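Local coordinates for Mll8193 protein (Mesorhizobium loti, PDB 3FH1) that is of unknown function but belongs to the SnoaL-like family of the NTF2 clan, whose curved sheet and helices commonly enclose a pocket, at residues A[92-97]-A[110-115]; A[45-50]-A[59-64]. One frame throughout, in Å; residues are numbered along the deposited sequence. Where two conformers were deposited one is given.

Interaction 1: A[92-97]-A[110-115]; sequences RATIRW and VNLMRV
Trp97 reaches across to Asn111, its NE1 donating to OD1 at 2.9 Å. The amide oxygen lies in the plane of the indole at its edge, yet the amide is turned almost perpendicular to the ring (86°), and NE1 comes from above the carbonyl plane. CG of Trp97 lies between the backbone N and the carbonyl carbon (chi1 48°), which starts the indole on its way to the neighbouring strand; Val110 N sits over one ring face, offset toward the rim. In the buried, tightly packed part of this antiparallel hairpin, branched Ile95 suits a buried strand and reaches across with CD1, 4.0 Å from CG of Met113, a selenomethionine whose slender chain bends at chi2 and chi3. Small Ala93 faces Met113 as a hydrogen-bonded pair, Met113 N lying 2.8 Å from Ala93 O.

The other face is looser at partly exposed Arg92 and Arg114, which run side by side, CD of Arg114 over one face of the Arg92 guanidinium. Their like charges have separate partners: Glu85 of the second subunit for Arg92, Glu122 for Arg114. At the other end of that face Arg96 CG meets Val110 CG2 at 3.8 Å. Strands 80-89 and 119-127 flank the hairpin; helix 16-31 packs against Ala93, Ile95 and Val115, while Thr94, Val110 and Leu112 face the second subunit.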
ATOM      1  N   ARG A  92      -9.172  -8.327   2.738  1.00 21.12           N
ATOM      2  CA  ARG A  92      -8.232  -7.213   2.593  1.00 20.79           C
ATOM      3  C   ARG A  92      -8.551  -6.283   1.461  1.00 21.24           C
ATOM      4  O   ARG A  92      -9.221  -6.671   0.508  1.00 22.00           O
ATOM      5  CB  ARG A  92      -6.820  -7.773   2.380  1.00 22.30           C
ATOM      6  CG  ARG A  92      -6.384  -8.562   3.623  1.00 26.35           C
ATOM      7  CD  ARG A  92      -4.948  -8.619   3.687  1.00 30.57           C
ATOM      8  NE  ARG A  92      -4.504  -9.491   4.736  1.00 34.76           N
ATOM      9  CZ  ARG A  92      -3.255  -9.462   5.160  1.00 32.61           C
ATOM     10  NH1 ARG A  92      -2.397  -8.601   4.634  1.00 38.78           N
ATOM     11  NH2 ARG A  92      -2.874 -10.324   6.077  1.00 43.82           N
ATOM     12  N   ALA A  93      -8.088  -5.049   1.547  1.00 20.50           N
ATOM     13  CA  ALA A  93      -8.258  -4.125   0.477  1.00 21.43           C
ATOM     14  C   ALA A  93      -7.155  -3.134   0.468  1.00 21.57           C
ATOM     15  O   ALA A  93      -6.489  -2.891   1.472  1.00 23.34           O
ATOM     16  CB  ALA A  93      -9.557  -3.376   0.634  1.00 21.86           C
ATOM     17  N   THR A  94      -6.917  -2.591  -0.711  1.00 20.53           N
ATOM     18  CA  THR A  94      -6.038  -1.411  -0.813  1.00 20.70           C
ATOM     19  C   THR A  94      -6.862  -0.244  -1.392  1.00 21.89           C
ATOM     20  O   THR A  94      -7.717  -0.453  -2.242  1.00 23.64           O
ATOM     21  CB  THR A  94      -4.762  -1.651  -1.695  1.00 23.60           C
ATOM     22  OG1 THR A  94      -5.130  -1.970  -3.057  1.00 24.93           O
ATOM     23  CG2 THR A  94      -3.897  -2.707  -1.101  1.00 23.22           C
ATOM     24  N   ILE A  95      -6.650   0.947  -0.865  1.00 20.00           N
ATOM     25  CA  ILE A  95      -7.353   2.137  -1.370  1.00 20.69           C
ATOM     26  C   ILE A  95      -6.305   3.158  -1.661  1.00 20.30           C
ATOM     27  O   ILE A  95      -5.648   3.668  -0.730  1.00 19.87           O
ATOM     28  CB  ILE A  95      -8.350   2.755  -0.353  1.00 21.18           C
ATOM     29  CG1 ILE A  95      -9.315   1.674   0.196  1.00 21.54           C
ATOM     30  CG2 ILE A  95      -9.064   3.904  -0.995  1.00 22.65           C
ATOM     31  CD1 ILE A  95     -10.074   2.139   1.479  1.00 23.50           C
ATOM     32  N   ARG A  96      -6.073   3.388  -2.960  1.00 20.89           N
ATOM     33  CA  ARG A  96      -5.185   4.486  -3.382  1.00 20.24           C
ATOM     34  C   ARG A  96      -5.992   5.750  -3.513  1.00 21.27           C
ATOM     35  O   ARG A  96      -7.101   5.757  -4.046  1.00 20.93           O
ATOM     36  CB  ARG A  96      -4.441   4.174  -4.688  1.00 20.97           C
ATOM     37  CG  ARG A  96      -3.273   3.203  -4.526  1.00 25.15           C
ATOM     38  CD  ARG A  96      -2.528   3.134  -5.850  1.00 25.65           C
ATOM     39  NE  ARG A  96      -3.218   2.517  -6.985  1.00 24.74           N
ATOM     40  CZ  ARG A  96      -3.537   3.141  -8.126  1.00 24.59           C
ATOM     41  NH1 ARG A  96      -3.434   4.438  -8.255  1.00 23.47           N
ATOM     42  NH2 ARG A  96      -4.015   2.452  -9.160  1.00 23.34           N
ATOM     43  N   TRP A  97      -5.397   6.849  -3.059  1.00 21.54           N
ATOM     44  CA  TRP A  97      -6.020   8.154  -2.995  1.00 21.00           C
ATOM     45  C   TRP A  97      -5.075   9.309  -3.204  1.00 19.84           C
ATOM     46  O   TRP A  97      -3.862   9.168  -3.155  1.00 20.27           O
ATOM     47  CB  TRP A  97      -6.767   8.315  -1.646  1.00 20.47           C
ATOM     48  CG  TRP A  97      -5.986   7.920  -0.436  1.00 21.95           C
ATOM     49  CD1 TRP A  97      -6.182   6.780   0.293  1.00 21.01           C
ATOM     50  CD2 TRP A  97      -4.976   8.671   0.273  1.00 20.81           C
ATOM     51  NE1 TRP A  97      -5.328   6.729   1.352  1.00 22.84           N
ATOM     52  CE2 TRP A  97      -4.589   7.878   1.381  1.00 20.35           C
ATOM     53  CE3 TRP A  97      -4.352   9.899   0.082  1.00 22.38           C
ATOM     54  CZ2 TRP A  97      -3.597   8.288   2.278  1.00 20.78           C
ATOM     55  CZ3 TRP A  97      -3.373  10.288   0.965  1.00 22.53           C
ATOM     56  CH2 TRP A  97      -3.030   9.512   2.046  1.00 21.92           C
ATOM     57  N   VAL A 110      -1.925   5.716   0.109  1.00 19.73           N
ATOM     58  CA  VAL A 110      -2.603   4.456   0.048  1.00 19.91           C
ATOM     59  C   VAL A 110      -2.913   3.996   1.467  1.00 21.06           C
ATOM     60  O   VAL A 110      -2.144   4.262   2.427  1.00 20.99           O
ATOM     61  CB  VAL A 110      -1.731   3.356  -0.665  1.00 19.95           C
ATOM     62  CG1 VAL A 110      -0.431   3.066   0.109  1.00 22.01           C
ATOM     63  CG2 VAL A 110      -2.596   2.101  -0.981  1.00 21.43           C
ATOM     64  N   ASN A 111      -4.058   3.327   1.598  1.00 21.17           N
ATOM     65  CA  ASN A 111      -4.408   2.623   2.816  1.00 18.80           C
ATOM     66  C   ASN A 111      -4.432   1.101   2.529  1.00 21.68           C
ATOM     67  O   ASN A 111      -4.993   0.641   1.506  1.00 23.42           O
ATOM     68  CB  ASN A 111      -5.838   2.910   3.290  1.00 22.19           C
ATOM     69  CG  ASN A 111      -6.006   4.253   3.918  1.00 26.85           C
ATOM     70  OD1 ASN A 111      -5.202   5.142   3.768  1.00 25.67           O
ATOM     71  ND2 ASN A 111      -7.087   4.392   4.703  1.00 34.79           N
ATOM     72  N   LEU A 112      -3.802   0.324   3.415  0.50 21.20           N
ATOM     73  CA  LEU A 112      -3.950  -1.119   3.439  0.50 18.93           C
ATOM     74  C   LEU A 112      -4.913  -1.479   4.559  0.50 20.82           C
ATOM     75  O   LEU A 112      -4.667  -1.235   5.749  0.50 22.61           O
ATOM     76  CB  LEU A 112      -2.635  -1.843   3.697  0.50 20.21           C
ATOM     77  CG  LEU A 112      -1.808  -2.205   2.474  0.50 18.77           C
ATOM     78  CD1 LEU A 112      -1.404  -0.901   1.709  0.50 21.82           C
ATOM     79  CD2 LEU A 112      -0.577  -3.063   2.887  0.50 16.18           C
HETATM   80  N   MSE A 113      -5.983  -2.132   4.162  1.00 20.04           N
HETATM   81  CA  MSE A 113      -7.117  -2.374   5.065  1.00 21.39           C
HETATM   82  C   MSE A 113      -7.358  -3.808   5.277  1.00 23.01           C
HETATM   83  O   MSE A 113      -7.234  -4.600   4.348  1.00 22.82           O
HETATM   84  CB  MSE A 113      -8.406  -1.754   4.467  1.00 21.66           C
HETATM   85  CG  MSE A 113      -8.298  -0.302   4.054  1.00 19.53           C
HETATM   86 SE   MSE A 113      -8.247   0.934   5.503  0.75 20.11          SE
HETATM   87  CE  MSE A 113     -10.107   0.807   5.993  1.00 21.49           C
ATOM     88  N   ARG A 114      -7.741  -4.164   6.507  1.00 19.91           N
ATOM     89  CA  ARG A 114      -8.039  -5.540   6.824  1.00 19.92           C
ATOM     90  C   ARG A 114      -9.294  -5.623   7.703  1.00 20.77           C
ATOM     91  O   ARG A 114      -9.449  -4.802   8.636  1.00 22.33           O
ATOM     92  CB  ARG A 114      -6.866  -6.229   7.488  1.00 22.13           C
ATOM     93  CG  ARG A 114      -7.119  -7.721   7.738  1.00 26.01           C
ATOM     94  CD  ARG A 114      -5.889  -8.494   8.164  1.00 28.41           C
ATOM     95  NE  ARG A 114      -5.285  -7.986   9.378  1.00 30.43           N
ATOM     96  CZ  ARG A 114      -5.642  -8.349  10.595  1.00 32.55           C
ATOM     97  NH1 ARG A 114      -6.602  -9.237  10.777  1.00 30.74           N
ATOM     98  NH2 ARG A 114      -5.016  -7.820  11.642  1.00 41.19           N
ATOM     99  N   VAL A 115     -10.192  -6.534   7.344  0.50 21.71           N
ATOM    100  CA  VAL A 115     -11.431  -6.728   8.084  0.50 20.03           C
ATOM    101  C   VAL A 115     -11.509  -8.083   8.699  0.50 22.36           C
ATOM    102  O   VAL A 115     -11.001  -9.063   8.145  0.50 18.12           O
ATOM    103  CB  VAL A 115     -12.637  -6.552   7.182  0.50 22.09           C
ATOM    104  CG1 VAL A 115     -12.671  -5.079   6.686  0.50 15.16           C
ATOM    105  CG2 VAL A 115     -12.582  -7.568   6.034  0.50 20.41           C
TER

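Interaction 2: A[45-50]-A[59-64]; sequences ECVIEN and RHAGRQ
His60 O is gripped twice by the facing strand: Ile48 N donates to His60 O at 2.9 Å, and Val47 CA, through its hydrogen, approaches His60 O at 3.2 Å. The exchange is returned at Ile48 O, which accepts His60 N and a CA-H contact from Arg59, so Ile48 and His60 form a hydrogen-bonded antiparallel pair. The ladder closes at Cys46 O, which takes Gly62 N at 2.8 Å, nearly along the C=O axis. Gly62 is the N-cap of helix 63-75, and at its positive phi of 94° a CB would clash with the carbonyl oxygen of Ala61; glycine, lacking one, therefore suits the switch from strand to helix.

Beyond the backbone, Val47 and Arg59 carry the side-chain contact. CG of Arg59 is anti to the backbone N (chi1 -172°), and the chain runs on extended to NE. The two side chains cross obliquely: Val47 CG2 lies over one guanidinium face, 3.5 Å from Arg59 NH2, while Val47 CG1 is 3.7 Å from Arg59 NE. A water in the guanidinium plane accepts from Arg59 NE at 2.9 Å; its contact with Glu49 OE2 is short and doubtful. Glu49 also has a salt bridge, through OE1, to Arg108 of the second subunit. The face of Ile48 and His60 turns to helix 63-75, Ile48 packing on Cys66 and Trp70, and His60 on Leu69. Asn50 follows the strand, its CB at the edge of the imidazole. The chemistry thus divides by face: Ile48 and the imidazole of His60 seat the helix, and on the other a branched valine lies against a long cationic chain, whose charge may be eased by Glu49, OE2 being 5.0 Å from Arg59 NE.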
ATOM      1  N   GLU A  45     -11.212  -3.424  18.734  0.70 19.40           N
ATOM      2  CA  GLU A  45      -9.757  -3.449  18.867  0.70 19.74           C
ATOM      3  C   GLU A  45      -9.032  -2.860  17.654  0.70 20.77           C
ATOM      4  O   GLU A  45      -7.792  -2.968  17.573  0.70 20.78           O
ATOM      5  CB  GLU A  45      -9.259  -4.881  19.107  0.70 22.32           C
ATOM      6  CG  GLU A  45      -9.277  -5.792  17.883  0.70 23.85           C
ATOM      7  CD  GLU A  45     -10.648  -6.535  17.630  0.70 29.44           C
ATOM      8  OE1 GLU A  45     -11.763  -6.047  18.019  0.70 18.85           O
ATOM      9  OE2 GLU A  45     -10.578  -7.633  17.008  0.70 31.67           O
ATOM     10  N   CYS A  46      -9.761  -2.186  16.760  1.00 18.95           N
ATOM     11  CA  CYS A  46      -9.163  -1.634  15.509  1.00 18.35           C
ATOM     12  C   CYS A  46      -7.868  -0.838  15.774  1.00 20.09           C
ATOM     13  O   CYS A  46      -7.817  -0.106  16.745  1.00 20.57           O
ATOM     14  CB  CYS A  46     -10.136  -0.739  14.813  1.00 19.47           C
ATOM     15  SG  CYS A  46      -9.648  -0.271  13.127  1.00 21.89           S
ATOM     16  N   VAL A  47      -6.863  -0.996  14.912  1.00 20.27           N
ATOM     17  CA  VAL A  47      -5.639  -0.230  14.984  1.00 20.97           C
ATOM     18  C   VAL A  47      -5.436   0.512  13.651  1.00 20.10           C
ATOM     19  O   VAL A  47      -5.539  -0.099  12.588  1.00 21.65           O
ATOM     20  CB  VAL A  47      -4.437  -1.137  15.233  1.00 22.29           C
ATOM     21  CG1 VAL A  47      -3.079  -0.394  15.145  1.00 25.01           C
ATOM     22  CG2 VAL A  47      -4.573  -1.778  16.622  1.00 19.41           C
ATOM     23  N   ILE A  48      -5.094   1.789  13.734  1.00 21.57           N
ATOM     24  CA  ILE A  48      -4.636   2.556  12.585  1.00 19.68           C
ATOM     25  C   ILE A  48      -3.112   2.780  12.781  1.00 20.60           C
ATOM     26  O   ILE A  48      -2.654   3.196  13.857  1.00 21.16           O
ATOM     27  CB  ILE A  48      -5.339   3.911  12.513  1.00 20.00           C
ATOM     28  CG1 ILE A  48      -6.810   3.713  12.200  1.00 20.48           C
ATOM     29  CG2 ILE A  48      -4.671   4.831  11.439  1.00 22.47           C
ATOM     30  CD1 ILE A  48      -7.625   5.033  12.383  1.00 21.20           C
ATOM     31  N   GLU A  49      -2.341   2.540  11.714  1.00 18.70           N
ATOM     32  CA  GLU A  49      -0.928   2.926  11.663  1.00 21.32           C
ATOM     33  C   GLU A  49      -0.958   4.088  10.702  1.00 21.84           C
ATOM     34  O   GLU A  49      -1.100   3.920   9.497  1.00 20.40           O
ATOM     35  CB  GLU A  49      -0.050   1.786  11.221  1.00 21.38           C
ATOM     36  CG  GLU A  49      -0.052   0.642  12.231  1.00 22.84           C
ATOM     37  CD  GLU A  49       0.930  -0.456  11.936  1.00 26.46           C
ATOM     38  OE1 GLU A  49       1.599  -0.440  10.879  1.00 21.58           O
ATOM     39  OE2 GLU A  49       1.001  -1.386  12.796  1.00 30.15           O
ATOM     40  N   ASN A  50      -0.914   5.309  11.226  0.50 23.21           N
ATOM     41  CA  ASN A  50      -1.113   6.482  10.370  0.50 24.56           C
ATOM     42  C   ASN A  50       0.128   6.770   9.514  0.50 22.68           C
ATOM     43  O   ASN A  50       1.229   6.270   9.741  0.50 20.39           O
ATOM     44  CB  ASN A  50      -1.522   7.720  11.195  0.50 25.78           C
ATOM     45  CG  ASN A  50      -2.310   8.815  10.377  0.50 24.81           C
ATOM     46  OD1 ASN A  50      -2.748   8.635   9.230  0.50 22.16           O
ATOM     47  ND2 ASN A  50      -2.491   9.970  11.029  0.50 28.49           N
ATOM     48  N   ARG A  59       0.396   5.425  15.935  1.00 20.54           N
ATOM     49  CA  ARG A  59      -0.513   4.317  16.069  1.00 21.46           C
ATOM     50  C   ARG A  59      -1.710   4.797  16.857  1.00 20.98           C
ATOM     51  O   ARG A  59      -1.553   5.561  17.800  1.00 22.30           O
ATOM     52  CB  ARG A  59       0.209   3.162  16.774  1.00 21.73           C
ATOM     53  CG  ARG A  59      -0.508   1.878  16.825  1.00 24.23           C
ATOM     54  CD  ARG A  59       0.359   0.835  17.518  1.00 23.17           C
ATOM     55  NE  ARG A  59      -0.235  -0.511  17.534  1.00 25.08           N
ATOM     56  CZ  ARG A  59      -1.055  -0.956  18.466  1.00 28.61           C
ATOM     57  NH1 ARG A  59      -1.358  -0.205  19.527  1.00 34.14           N
ATOM     58  NH2 ARG A  59      -1.534  -2.189  18.364  1.00 31.22           N
ATOM     59  N   HIS A  60      -2.900   4.361  16.456  1.00 20.55           N
ATOM     60  CA  HIS A  60      -4.159   4.707  17.154  1.00 21.36           C
ATOM     61  C   HIS A  60      -4.801   3.375  17.398  1.00 21.62           C
ATOM     62  O   HIS A  60      -4.931   2.564  16.476  1.00 21.35           O
ATOM     63  CB  HIS A  60      -5.050   5.639  16.326  1.00 21.14           C
ATOM     64  CG  HIS A  60      -4.361   6.891  15.926  1.00 24.53           C
ATOM     65  ND1 HIS A  60      -4.520   8.075  16.607  1.00 31.04           N
ATOM     66  CD2 HIS A  60      -3.442   7.117  14.969  1.00 28.34           C
ATOM     67  CE1 HIS A  60      -3.726   8.983  16.070  1.00 28.81           C
ATOM     68  NE2 HIS A  60      -3.056   8.424  15.089  1.00 29.14           N
ATOM     69  N   ALA A  61      -5.252   3.136  18.611  1.00 20.36           N
ATOM     70  CA  ALA A  61      -5.799   1.823  18.963  1.00 19.52           C
ATOM     71  C   ALA A  61      -7.134   1.930  19.659  1.00 18.09           C
ATOM     72  O   ALA A  61      -7.307   2.721  20.591  1.00 18.27           O
ATOM     73  CB  ALA A  61      -4.821   1.081  19.867  1.00 21.81           C
ATOM     74  N   GLY A  62      -8.040   1.045  19.281  1.00 21.20           N
ATOM     75  CA  GLY A  62      -9.367   1.009  19.844  1.00 19.25           C
ATOM     76  C   GLY A  62     -10.351   1.799  19.020  1.00 20.93           C
ATOM     77  O   GLY A  62     -10.005   2.801  18.399  1.00 20.74           O
ATOM     78  N   ARG A  63     -11.594   1.375  19.047  1.00 20.52           N
ATOM     79  CA  ARG A  63     -12.622   2.015  18.246  1.00 18.69           C
ATOM     80  C   ARG A  63     -12.702   3.531  18.488  1.00 22.02           C
ATOM     81  O   ARG A  63     -12.813   4.302  17.546  1.00 21.73           O
ATOM     82  CB  ARG A  63     -13.993   1.392  18.497  1.00 20.72           C
ATOM     83  CG  ARG A  63     -15.105   2.079  17.701  1.00 19.95           C
ATOM     84  CD  ARG A  63     -16.480   1.503  18.003  1.00 22.59           C
ATOM     85  NE  ARG A  63     -16.610   0.139  17.577  1.00 24.48           N
ATOM     86  CZ  ARG A  63     -16.803  -0.919  18.361  1.00 23.64           C
ATOM     87  NH1 ARG A  63     -16.999  -0.847  19.672  1.00 24.72           N
ATOM     88  NH2 ARG A  63     -16.868  -2.100  17.789  1.00 24.45           N
ATOM     89  N   GLN A  64     -12.618   3.962  19.751  1.00 20.41           N
ATOM     90  CA  GLN A  64     -12.789   5.375  20.048  1.00 19.69           C
ATOM     91  C   GLN A  64     -11.739   6.236  19.342  1.00 20.59           C
ATOM     92  O   GLN A  64     -12.055   7.263  18.707  1.00 20.72           O
ATOM     93  CB  GLN A  64     -12.743   5.583  21.548  1.00 20.54           C
ATOM     94  CG  GLN A  64     -12.935   6.996  21.983  1.00 25.40           C
ATOM     95  CD  GLN A  64     -12.800   7.156  23.484  1.00 26.69           C
ATOM     96  OE1 GLN A  64     -11.714   6.933  24.064  1.00 27.11           O
ATOM     97  NE2 GLN A  64     -13.861   7.573  24.113  1.00 29.81           N
TER
HETATM   98  O   HOH W   1       0.188  -1.976  15.115  1.00 27.29           O

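Overall arrangement
Interactions 1 and 2 are two hairpins of one mixed sheet, with strand 119-127 lying between them: it pairs with 106-116 on one side and with 46-49 on the other. Their centres are 15 Å apart and their nearest atoms about 6 Å, so the two do not touch. Interaction 1 is buried near the middle of the sheet, whereas interaction 2 lies at its outer end within the chain. Both reach the second subunit. Asn111 and Asn50 each have a side chain about 3 Å from bound unidentified ligand, probably picked up during crystallisation, the Asn111 bond being weak; this is consistent with a pocket as in other NTF2-like proteins, whose natural occupant here is unknown.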